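Long-range contacts in FAD dependent oxidoreductase (Chelativorans sp. BNC1, PDB 6PXS), which oxidises iminodiacetate as an oxidase that carries flavin-adenine dinucleotide, and probably belongs to the pathway that breaks down the chelator EDTA: residues H218-Q223 with I328-G333; P55-L60 with M313-G318; P222-I227 with D267-D272. One frame throughout, in Å; residues are numbered along the deposited sequence.

Contact 1: residues H218-Q223 with I328-G333; sequences HPVVPQ and IGNGLG. With FAD (flavin-adenine dinucleotide), chain E.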
loop_
_atom_site.group_PDB
_atom_site.type_symbol
_atom_site.label_atom_id
_atom_site.label_comp_id
_atom_site.label_asym_id
_atom_site.label_seq_id
_atom_site.Cartn_x
_atom_site.Cartn_y
_atom_site.Cartn_z
ATOM N N HIS A 218 26.867 15.390 17.833
ATOM C CA HIS A 218 26.600 15.467 16.401
ATOM C C HIS A 218 25.380 16.348 16.149
ATOM O O HIS A 218 24.251 15.929 16.433
ATOM C CB HIS A 218 26.378 14.059 15.843
ATOM C CG HIS A 218 26.506 13.965 14.355
ATOM N ND1 HIS A 218 27.625 14.393 13.675
ATOM C CD2 HIS A 218 25.660 13.475 13.417
ATOM C CE1 HIS A 218 27.460 14.178 12.381
ATOM N NE2 HIS A 218 26.276 13.622 12.199
ATOM N N PRO A 219 25.553 17.570 15.620
ATOM C CA PRO A 219 24.409 18.487 15.463
ATOM C C PRO A 219 23.657 18.277 14.150
ATOM O O PRO A 219 23.564 19.175 13.306
ATOM C CB PRO A 219 25.088 19.860 15.531
ATOM C CG PRO A 219 26.408 19.632 14.872
ATOM C CD PRO A 219 26.813 18.203 15.185
ATOM N N VAL A 220 23.110 17.077 13.970
ATOM C CA VAL A 220 22.311 16.738 12.797
ATOM C C VAL A 220 21.033 16.071 13.287
ATOM O O VAL A 220 21.079 14.971 13.855
ATOM C CB VAL A 220 23.063 15.825 11.819
ATOM C CG1 VAL A 220 22.187 15.506 10.611
ATOM C CG2 VAL A 220 24.365 16.478 11.383
ATOM N N VAL A 221 19.903 16.725 13.062
ATOM C CA VAL A 221 18.601 16.225 13.495
ATOM C C VAL A 221 17.718 16.118 12.260
ATOM O O VAL A 221 17.993 16.747 11.223
ATOM C CB VAL A 221 17.969 17.132 14.576
ATOM C CG1 VAL A 221 18.886 17.228 15.783
ATOM C CG2 VAL A 221 17.681 18.514 14.010
ATOM N N PRO A 222 16.645 15.331 12.329
ATOM C CA PRO A 222 15.810 15.130 11.140
ATOM C C PRO A 222 14.906 16.319 10.860
ATOM O O PRO A 222 14.383 16.961 11.775
ATOM C CB PRO A 222 14.987 13.887 11.498
ATOM C CG PRO A 222 14.886 13.928 12.975
ATOM C CD PRO A 222 16.184 14.514 13.466
ATOM N N GLN A 223 14.730 16.609 9.574
ATOM C CA GLN A 223 13.762 17.595 9.098
ATOM C C GLN A 223 12.791 16.857 8.183
ATOM O O GLN A 223 13.121 16.553 7.032
ATOM C CB GLN A 223 14.444 18.751 8.370
ATOM C CG GLN A 223 13.488 19.869 7.959
ATOM C CD GLN A 223 14.138 20.901 7.055
ATOM O OE1 GLN A 223 14.689 20.569 6.004
ATOM N NE2 GLN A 223 14.073 22.164 7.458
ATOM N N ILE A 328 33.078 10.352 9.515
ATOM C CA ILE A 328 31.670 10.727 9.543
ATOM C C ILE A 328 31.334 11.496 8.276
ATOM O O ILE A 328 32.093 12.372 7.847
ATOM C CB ILE A 328 31.331 11.569 10.791
ATOM C CG1 ILE A 328 31.641 10.775 12.060
ATOM C CG2 ILE A 328 29.865 11.994 10.773
ATOM C CD1 ILE A 328 31.404 11.550 13.339
ATOM N N GLY A 329 30.193 11.159 7.681
ATOM C CA GLY A 329 29.620 11.945 6.610
ATOM C C GLY A 329 28.135 12.140 6.833
ATOM O O GLY A 329 27.376 11.166 6.862
ATOM N N ASN A 330 27.706 13.383 6.999
ATOM C CA ASN A 330 26.311 13.677 7.312
ATOM C C ASN A 330 26.096 15.176 7.141
ATOM O O ASN A 330 27.031 15.930 6.855
ATOM C CB ASN A 330 25.956 13.210 8.727
ATOM C CG ASN A 330 24.469 13.020 8.919
ATOM O OD1 ASN A 330 23.700 13.070 7.959
ATOM N ND2 ASN A 330 24.055 12.791 10.160
ATOM N N GLY A 331 24.849 15.603 7.317
ATOM C CA GLY A 331 24.502 17.001 7.176
ATOM C C GLY A 331 24.166 17.427 5.768
ATOM O O GLY A 331 24.247 18.621 5.462
ATOM N N LEU A 332 23.790 16.488 4.898
ATOM C CA LEU A 332 23.513 16.830 3.509
ATOM C C LEU A 332 22.230 17.633 3.354
ATOM O O LEU A 332 22.036 18.265 2.311
ATOM C CB LEU A 332 23.438 15.558 2.668
ATOM C CG LEU A 332 24.721 14.727 2.647
ATOM C CD1 LEU A 332 24.546 13.481 1.791
ATOM C CD2 LEU A 332 25.891 15.565 2.154
ATOM N N GLY A 333 21.357 17.619 4.356
ATOM C CA GLY A 333 20.185 18.480 4.322
ATOM C C GLY A 333 19.344 18.244 3.084
ATOM O O GLY A 333 19.018 17.104 2.732
HETATM P PA FAD E . 19.774 8.535 4.357
HETATM O O1A FAD E . 18.619 8.678 5.276
HETATM O O2A FAD E . 19.388 8.373 2.884
HETATM O O5B FAD E . 20.714 7.353 4.783
HETATM C C5B FAD E . 20.783 6.904 6.152
HETATM C C4B FAD E . 20.765 5.398 6.165
HETATM O O4B FAD E . 21.492 4.914 7.320
HETATM C C3B FAD E . 19.371 4.776 6.248
HETATM O O3B FAD E . 19.284 3.634 5.404
HETATM C C2B FAD E . 19.256 4.396 7.726
HETATM O O2B FAD E . 18.355 3.316 7.939
HETATM C C1B FAD E . 20.694 3.982 8.014
HETATM N N9A FAD E . 21.062 4.011 9.426
HETATM C C8A FAD E . 20.983 5.075 10.285
HETATM N N7A FAD E . 21.381 4.806 11.505
HETATM C C5A FAD E . 21.748 3.469 11.444
HETATM C C6A FAD E . 22.257 2.579 12.408
HETATM N N6A FAD E . 22.496 2.915 13.678
HETATM N N1A FAD E . 22.515 1.312 12.016
HETATM C C2A FAD E . 22.279 0.965 10.748
HETATM N N3A FAD E . 21.801 1.720 9.756
HETATM C C4A FAD E . 21.554 2.967 10.170
HETATM N N1 FAD E . 18.483 16.634 -2.334
HETATM C C2 FAD E . 18.798 17.162 -3.552
HETATM O O2 FAD E . 19.972 17.327 -3.903
HETATM N N3 FAD E . 17.789 17.522 -4.429
HETATM C C4 FAD E . 16.435 17.404 -4.194
HETATM O O4 FAD E . 15.627 17.760 -5.050
HETATM C C4X FAD E . 16.109 16.845 -2.895
HETATM N N5 FAD E . 14.851 16.699 -2.590
HETATM C C5X FAD E . 14.538 16.163 -1.351
HETATM C C6 FAD E . 13.196 16.001 -1.010
HETATM C C7 FAD E . 12.830 15.463 0.221
HETATM C C7M FAD E . 11.370 15.303 0.554
HETATM C C8 FAD E . 13.824 15.087 1.137
HETATM C C8M FAD E . 13.459 14.506 2.478
HETATM C C9 FAD E . 15.164 15.248 0.798
HETATM C C9A FAD E . 15.528 15.782 -0.434
HETATM N N10 FAD E . 16.878 15.954 -0.805
HETATM C C10 FAD E . 17.204 16.489 -2.031
HETATM C "C1'" FAD E . 17.965 15.587 0.117
HETATM C "C2'" FAD E . 18.403 14.130 -0.014
HETATM O "O2'" FAD E . 17.269 13.287 -0.216
HETATM C "C3'" FAD E . 19.118 13.708 1.270
HETATM O "O3'" FAD E . 19.975 14.762 1.696
HETATM C "C4'" FAD E . 19.954 12.435 1.141
HETATM O "O4'" FAD E . 19.115 11.371 0.694
HETATM C "C5'" FAD E . 20.611 12.067 2.455
HETATM O "O5'" FAD E . 21.305 10.812 2.304
HETATM P P FAD E . 21.972 10.101 3.539
HETATM O O1P FAD E . 22.857 11.113 4.274
HETATM O O2P FAD E . 22.641 8.831 3.158
HETATM O O3P FAD E . 20.720 9.802 4.472
#
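His218 presents the edge of its imidazole to Asn330: the side-chain amide donates from ND2 to NE2 over 3.1 Å, with 153° at the hydrogen, and ND2 lies close to the ring plane. Ring and amide planes are 23° apart, and Asn330 CB also meets this edge, 3.5 Å from NE2. CG of His218 stands anti to the backbone N (chi1 -163°), and the ring that follows has NE2 at Asn330 and CE1 at Ile328, where CE1 packs on CG2 at 3.6 Å. An alanine at this position would probably leave Asn330 ND2 with its weak bond to Gly204 O and open a gap beside the Ile328 methyl. Beyond Pro219, the centre of an inverse gamma turn, Val220 brings CG1 against Asn330 ND2 (3.3 Å) and CG2 to 4.2 Å from Gly331 N. The same amide uses its oxygen locally: Gly331 N donates weakly to Asn330 OD1. At the backbone angles of Gly331 a side chain would press on the preceding carbonyl oxygen. Two residues on, Gly333 O accepts a 2.7 Å hydrogen bond from O3' of the flavin-adenine dinucleotide. Strand 326-330, this glycine turn and helix 336-352 form a strand-turn-helix consistent with a second GxGxxG-like element at the cofactor of a Rossmann-type flavoprotein.

Contact 2: residues P55-L60 with M313-G318; sequences PDWYLL and MRPILG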
loop_
_atom_site.group_PDB
_atom_site.type_symbol
_atom_site.label_atom_id
_atom_site.label_comp_id
_atom_site.label_asym_id
_atom_site.label_seq_id
_atom_site.Cartn_x
_atom_site.Cartn_y
_atom_site.Cartn_z
ATOM N N PRO A 55 29.842 29.979 1.056
ATOM C CA PRO A 55 30.934 29.446 0.223
ATOM C C PRO A 55 31.353 28.036 0.601
ATOM O O PRO A 55 31.630 27.220 -0.286
ATOM C CB PRO A 55 32.069 30.456 0.448
ATOM C CG PRO A 55 31.405 31.683 0.964
ATOM C CD PRO A 55 30.239 31.209 1.761
ATOM N N ASP A 56 31.410 27.726 1.898
ATOM C CA ASP A 56 31.793 26.381 2.314
ATOM C C ASP A 56 30.822 25.343 1.767
ATOM O O ASP A 56 31.237 24.271 1.311
ATOM C CB ASP A 56 31.857 26.298 3.838
ATOM C CG ASP A 56 32.931 27.190 4.426
ATOM O OD1 ASP A 56 33.962 27.400 3.754
ATOM O OD2 ASP A 56 32.743 27.681 5.559
ATOM N N TRP A 57 29.524 25.645 1.800
ATOM C CA TRP A 57 28.535 24.700 1.296
ATOM C C TRP A 57 28.440 24.739 -0.225
ATOM O O TRP A 57 28.335 23.689 -0.870
ATOM C CB TRP A 57 27.169 24.991 1.917
ATOM C CG TRP A 57 26.036 24.356 1.172
ATOM C CD1 TRP A 57 25.648 23.048 1.224
ATOM C CD2 TRP A 57 25.145 25.003 0.258
ATOM N NE1 TRP A 57 24.571 22.842 0.397
ATOM C CE2 TRP A 57 24.242 24.027 -0.207
ATOM C CE3 TRP A 57 25.021 26.315 -0.213
ATOM C CZ2 TRP A 57 23.232 24.319 -1.118
ATOM C CZ3 TRP A 57 24.018 26.602 -1.118
ATOM C CH2 TRP A 57 23.136 25.610 -1.559
ATOM N N TYR A 58 28.478 25.934 -0.819
ATOM C CA TYR A 58 28.308 26.035 -2.263
ATOM C C TYR A 58 29.451 25.362 -3.012
ATOM O O TYR A 58 29.241 24.818 -4.102
ATOM C CB TYR A 58 28.193 27.500 -2.684
ATOM C CG TYR A 58 27.920 27.671 -4.160
ATOM C CD1 TYR A 58 26.656 27.430 -4.683
ATOM C CD2 TYR A 58 28.924 28.067 -5.031
ATOM C CE1 TYR A 58 26.399 27.580 -6.032
ATOM C CE2 TYR A 58 28.677 28.220 -6.381
ATOM C CZ TYR A 58 27.414 27.974 -6.877
ATOM O OH TYR A 58 27.164 28.125 -8.223
ATOM N N LEU A 59 30.661 25.388 -2.451
ATOM C CA LEU A 59 31.800 24.760 -3.114
ATOM C C LEU A 59 31.485 23.318 -3.487
ATOM O O LEU A 59 31.742 22.883 -4.615
ATOM C CB LEU A 59 33.032 24.827 -2.208
ATOM C CG LEU A 59 34.289 24.117 -2.712
ATOM C CD1 LEU A 59 34.629 24.551 -4.129
ATOM C CD2 LEU A 59 35.455 24.392 -1.775
ATOM N N LEU A 60 30.913 22.562 -2.549
ATOM C CA LEU A 60 30.564 21.174 -2.822
ATOM C C LEU A 60 29.283 21.056 -3.634
ATOM O O LEU A 60 29.122 20.094 -4.394
ATOM C CB LEU A 60 30.415 20.408 -1.507
ATOM C CG LEU A 60 31.659 20.382 -0.620
ATOM C CD1 LEU A 60 31.347 19.736 0.720
ATOM C CD2 LEU A 60 32.791 19.652 -1.322
ATOM N N MET A 313 24.510 24.944 7.510
ATOM C CA MET A 313 24.117 24.425 6.206
ATOM C C MET A 313 25.245 23.659 5.529
ATOM O O MET A 313 24.975 22.858 4.628
ATOM C CB MET A 313 23.652 25.568 5.306
ATOM C CG MET A 313 22.927 25.108 4.052
ATOM S SD MET A 313 22.483 26.468 2.957
ATOM C CE MET A 313 21.501 27.497 4.049
ATOM N N ARG A 314 26.499 23.886 5.933
ATOM C CA ARG A 314 27.592 23.150 5.321
ATOM C C ARG A 314 27.654 21.732 5.887
ATOM O O ARG A 314 27.337 21.511 7.059
ATOM C CB ARG A 314 28.921 23.864 5.553
ATOM C CG ARG A 314 29.404 23.877 6.995
ATOM C CD ARG A 314 30.730 24.618 7.120
ATOM N NE ARG A 314 31.257 24.588 8.483
ATOM C CZ ARG A 314 30.955 25.472 9.432
ATOM N NH1 ARG A 314 31.491 25.351 10.638
ATOM N NH2 ARG A 314 30.120 26.473 9.183
ATOM N N PRO A 315 28.059 20.748 5.074
ATOM C CA PRO A 315 28.037 19.358 5.548
ATOM C C PRO A 315 29.109 19.062 6.583
ATOM O O PRO A 315 29.895 19.938 6.958
ATOM C CB PRO A 315 28.269 18.541 4.267
ATOM C CG PRO A 315 28.154 19.507 3.132
ATOM C CD PRO A 315 28.530 20.834 3.683
ATOM N N ILE A 316 29.145 17.814 7.043
ATOM C CA ILE A 316 30.136 17.333 7.998
ATOM C C ILE A 316 30.846 16.159 7.340
ATOM O O ILE A 316 30.241 15.099 7.132
ATOM C CB ILE A 316 29.500 16.916 9.331
ATOM C CG1 ILE A 316 28.828 18.118 9.998
ATOM C CG2 ILE A 316 30.549 16.304 10.251
ATOM C CD1 ILE A 316 28.096 17.783 11.283
ATOM N N LEU A 317 32.124 16.342 7.012
ATOM C CA LEU A 317 32.908 15.313 6.343
ATOM C C LEU A 317 34.321 15.316 6.900
ATOM O O LEU A 317 34.937 16.378 7.022
ATOM C CB LEU A 317 32.946 15.545 4.829
ATOM C CG LEU A 317 31.605 15.774 4.131
ATOM C CD1 LEU A 317 31.837 16.210 2.697
ATOM C CD2 LEU A 317 30.751 14.523 4.170
ATOM N N GLY A 318 34.830 14.136 7.229
ATOM C CA GLY A 318 36.206 13.978 7.654
ATOM C C GLY A 318 36.327 13.106 8.889
ATOM O O GLY A 318 35.346 12.716 9.518
#
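The N-terminal turn of helix 55-76 packs against the loop that leads into strand 316-317, and the interface includes a Met-aromatic contact between Trp57 and Met313. SD of Met313 sits 4.0 Å above the indole plane, offset toward the rim, and 4.1 Å from both CD2 and CE3 of Trp57. CG of Met313 is anti to its backbone N (chi1 -167°). Over at the pyrrole part of the indole, Met313 O comes to 3.5 Å from Trp57 CD1. Pro315 CD approaches the edge of the indole, near its plane, and Trp57 CB rests on Arg314 CA at 3.9 Å. The indole N-H is engaged outside the two segments: NE1 bonds to Ser335 OG, in the turn between strand 326-330 and helix 336-352, which ties Trp57 to what is probably the second glycine-rich turn at the cofactor. Strand 316-317 is an edge strand of the six-stranded mixed sheet of the dinucleotide-binding fold, antiparallel to strand 326-330, so the helix is docked at the border of this sheet. One turn along the helix, Leu60 uses CD1, touching Pro315 CG at 4.0 Å and meeting Leu317 CD1 tip to tip. Helix 336-352 adds Leu346 against Leu60, and Ala343 and Leu347 against Leu317. Just before Trp57 in the chain, Asp56 lies side by side with Arg314, CB of the aspartate 3.9 Å from CD of the arginine. Their opposite charges are near without forming a salt bridge, and any attraction is probably modest: OD2 stands 4.5 Å from NE, well out of the guanidinium plane. The aspartate finds its salt bridge with Arg362, whose carbonyl oxygen in turn accepts a weak bond from Arg314 NE.

Contact 3: residues P222-I227 with D267-D272; sequences PQKGQI and DGSGFD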
loop_
_atom_site.group_PDB
_atom_site.type_symbol
_atom_site.label_atom_id
_atom_site.label_comp_id
_atom_site.label_asym_id
_atom_site.label_seq_id
_atom_site.Cartn_x
_atom_site.Cartn_y
_atom_site.Cartn_z
ATOM N N PRO A 222 16.645 15.331 12.329
ATOM C CA PRO A 222 15.810 15.130 11.140
ATOM C C PRO A 222 14.906 16.319 10.860
ATOM O O PRO A 222 14.383 16.961 11.775
ATOM C CB PRO A 222 14.987 13.887 11.498
ATOM C CG PRO A 222 14.886 13.928 12.975
ATOM C CD PRO A 222 16.184 14.514 13.466
ATOM N N GLN A 223 14.730 16.609 9.574
ATOM C CA GLN A 223 13.762 17.595 9.098
ATOM C C GLN A 223 12.791 16.857 8.183
ATOM O O GLN A 223 13.121 16.553 7.032
ATOM C CB GLN A 223 14.444 18.751 8.370
ATOM C CG GLN A 223 13.488 19.869 7.959
ATOM C CD GLN A 223 14.138 20.901 7.055
ATOM O OE1 GLN A 223 14.689 20.569 6.004
ATOM N NE2 GLN A 223 14.073 22.164 7.458
ATOM N N LYS A 224 11.601 16.564 8.698
ATOM C CA LYS A 224 10.607 15.843 7.916
ATOM C C LYS A 224 10.307 16.580 6.614
ATOM O O LYS A 224 10.336 17.813 6.547
ATOM C CB LYS A 224 9.326 15.667 8.731
ATOM C CG LYS A 224 8.175 15.028 7.973
ATOM C CD LYS A 224 6.996 14.788 8.895
ATOM C CE LYS A 224 5.799 14.239 8.141
ATOM N NZ LYS A 224 4.625 14.045 9.037
ATOM N N GLY A 225 10.022 15.806 5.571
ATOM C CA GLY A 225 9.641 16.368 4.292
ATOM C C GLY A 225 8.658 15.492 3.545
ATOM O O GLY A 225 8.920 14.307 3.322
ATOM N N GLN A 226 7.522 16.061 3.151
ATOM C CA GLN A 226 6.508 15.346 2.388
ATOM C C GLN A 226 6.570 15.798 0.935
ATOM O O GLN A 226 6.607 17.000 0.656
ATOM C CB GLN A 226 5.115 15.595 2.967
ATOM C CG GLN A 226 5.020 15.350 4.462
ATOM C CD GLN A 226 3.617 15.536 5.000
ATOM O OE1 GLN A 226 2.634 15.219 4.331
ATOM N NE2 GLN A 226 3.516 16.057 6.217
ATOM N N ILE A 227 6.575 14.836 0.016
ATOM C CA ILE A 227 6.738 15.102 -1.409
ATOM C C ILE A 227 5.667 14.330 -2.164
ATOM O O ILE A 227 5.432 13.150 -1.883
ATOM C CB ILE A 227 8.149 14.716 -1.894
ATOM C CG1 ILE A 227 8.343 15.100 -3.361
ATOM C CG2 ILE A 227 8.398 13.228 -1.693
ATOM C CD1 ILE A 227 9.787 15.015 -3.818
ATOM N N ASP A 267 10.633 21.703 10.619
ATOM C CA ASP A 267 11.624 21.700 11.686
ATOM C C ASP A 267 11.036 21.107 12.960
ATOM O O ASP A 267 9.826 21.156 13.197
ATOM C CB ASP A 267 12.121 23.121 11.959
ATOM C CG ASP A 267 13.023 23.644 10.862
ATOM O OD1 ASP A 267 13.887 22.875 10.391
ATOM O OD2 ASP A 267 12.866 24.821 10.473
ATOM N N GLY A 268 11.913 20.544 13.789
ATOM C CA GLY A 268 11.471 19.934 15.029
ATOM C C GLY A 268 10.428 18.858 14.836
ATOM O O GLY A 268 9.639 18.594 15.750
ATOM N N SER A 269 10.401 18.228 13.662
ATOM C CA SER A 269 9.402 17.211 13.370
ATOM C C SER A 269 9.720 15.873 14.019
ATOM O O SER A 269 8.811 15.051 14.188
ATOM C CB SER A 269 9.283 17.017 11.857
ATOM O OG SER A 269 10.486 16.493 11.325
ATOM N N GLY A 270 10.975 15.637 14.388
ATOM C CA GLY A 270 11.329 14.326 14.874
ATOM C C GLY A 270 11.175 13.291 13.765
ATOM O O GLY A 270 11.047 13.608 12.580
ATOM N N PHE A 271 11.190 12.024 14.176
ATOM C CA PHE A 271 11.035 10.905 13.246
ATOM C C PHE A 271 9.558 10.521 13.127
ATOM O O PHE A 271 9.135 9.406 13.436
ATOM C CB PHE A 271 11.889 9.727 13.696
ATOM C CG PHE A 271 13.360 10.038 13.752
ATOM C CD1 PHE A 271 13.947 10.461 14.932
ATOM C CD2 PHE A 271 14.151 9.915 12.623
ATOM C CE1 PHE A 271 15.295 10.751 14.986
ATOM C CE2 PHE A 271 15.500 10.205 12.670
ATOM C CZ PHE A 271 16.074 10.623 13.854
ATOM N N ASP A 272 8.769 11.489 12.659
ATOM C CA ASP A 272 7.323 11.333 12.518
ATOM C C ASP A 272 7.032 10.898 11.088
ATOM O O ASP A 272 6.887 11.718 10.182
ATOM C CB ASP A 272 6.606 12.630 12.862
ATOM C CG ASP A 272 5.103 12.485 12.832
ATOM O OD1 ASP A 272 4.622 11.332 12.846
ATOM O OD2 ASP A 272 4.401 13.517 12.783
#
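Lys224 runs from strand 220-231 across the loop 267-272, its chain extended all the way from CG to NZ. The strand belongs to a four-stranded antiparallel sheet and touches the flavin-adenine dinucleotide through Gly225; the loop lies between strand 258-261 and helix 277-290. CB of Lys224 lies close to the Ser269 side chain, just where the lysine's own backbone N donates to Ser269 OG over 2.9 Å at 149°. OG stands between the backbone N and the carbonyl carbon of Ser269 (chi1 65°), where it meets the lysine N-H. CG is 4.2 Å from Asp272 O, and CD passes closer to the same carbonyl oxygen, at 3.3 Å. The ammonium at the tip forms a long salt bridge to Asp272 OD2, and a hydrogen bond from NZ to Arg274 O holds it more firmly. Asp272 OD2 is itself salt-bridged to Arg274.

Before the lysine, Pro222 lays CG over the centre of the Phe271 ring, 3.6 Å above its plane, a CH-pi contact. Trp206 stacks with that phenyl and Phe306 meets it edge-to-face. Gln223 lies side by side with Asp267 and gives NE2 to OD1 over 3.0 Å; the donor comes from above the carboxylate plane, 44° out of it.

The loop thus meets the strand through three kinds of chemistry: an aromatic face under a proline, a hydroxyl taking a backbone N-H, and acidic groups facing an amide and an ammonium. Two positive groups, Lys224 and Arg274, converge on the Asp272 carboxylate and would probably help keep it ionised.

From the N terminus, residues 55-60 come first and meet 313-318 much later, so contact 2 closes the longest loop. Within that loop strand 220-231 begins. Its residues 222-227 meet the loop 267-272 in contact 3, a short closure lying wholly between the two halves of contact 2. Contact 1 starts from the same strand, sharing Pro222 and Gln223, but ends at 328-333, beyond 313-318, and therefore crosses contact 2. Those two touch where strands 316-317 and 326-330 pair in the six-stranded sheet. All three contacts together join helix 55-76, that sheet, the antiparallel sheet holding strand 220-231 and the loop before helix 277-290.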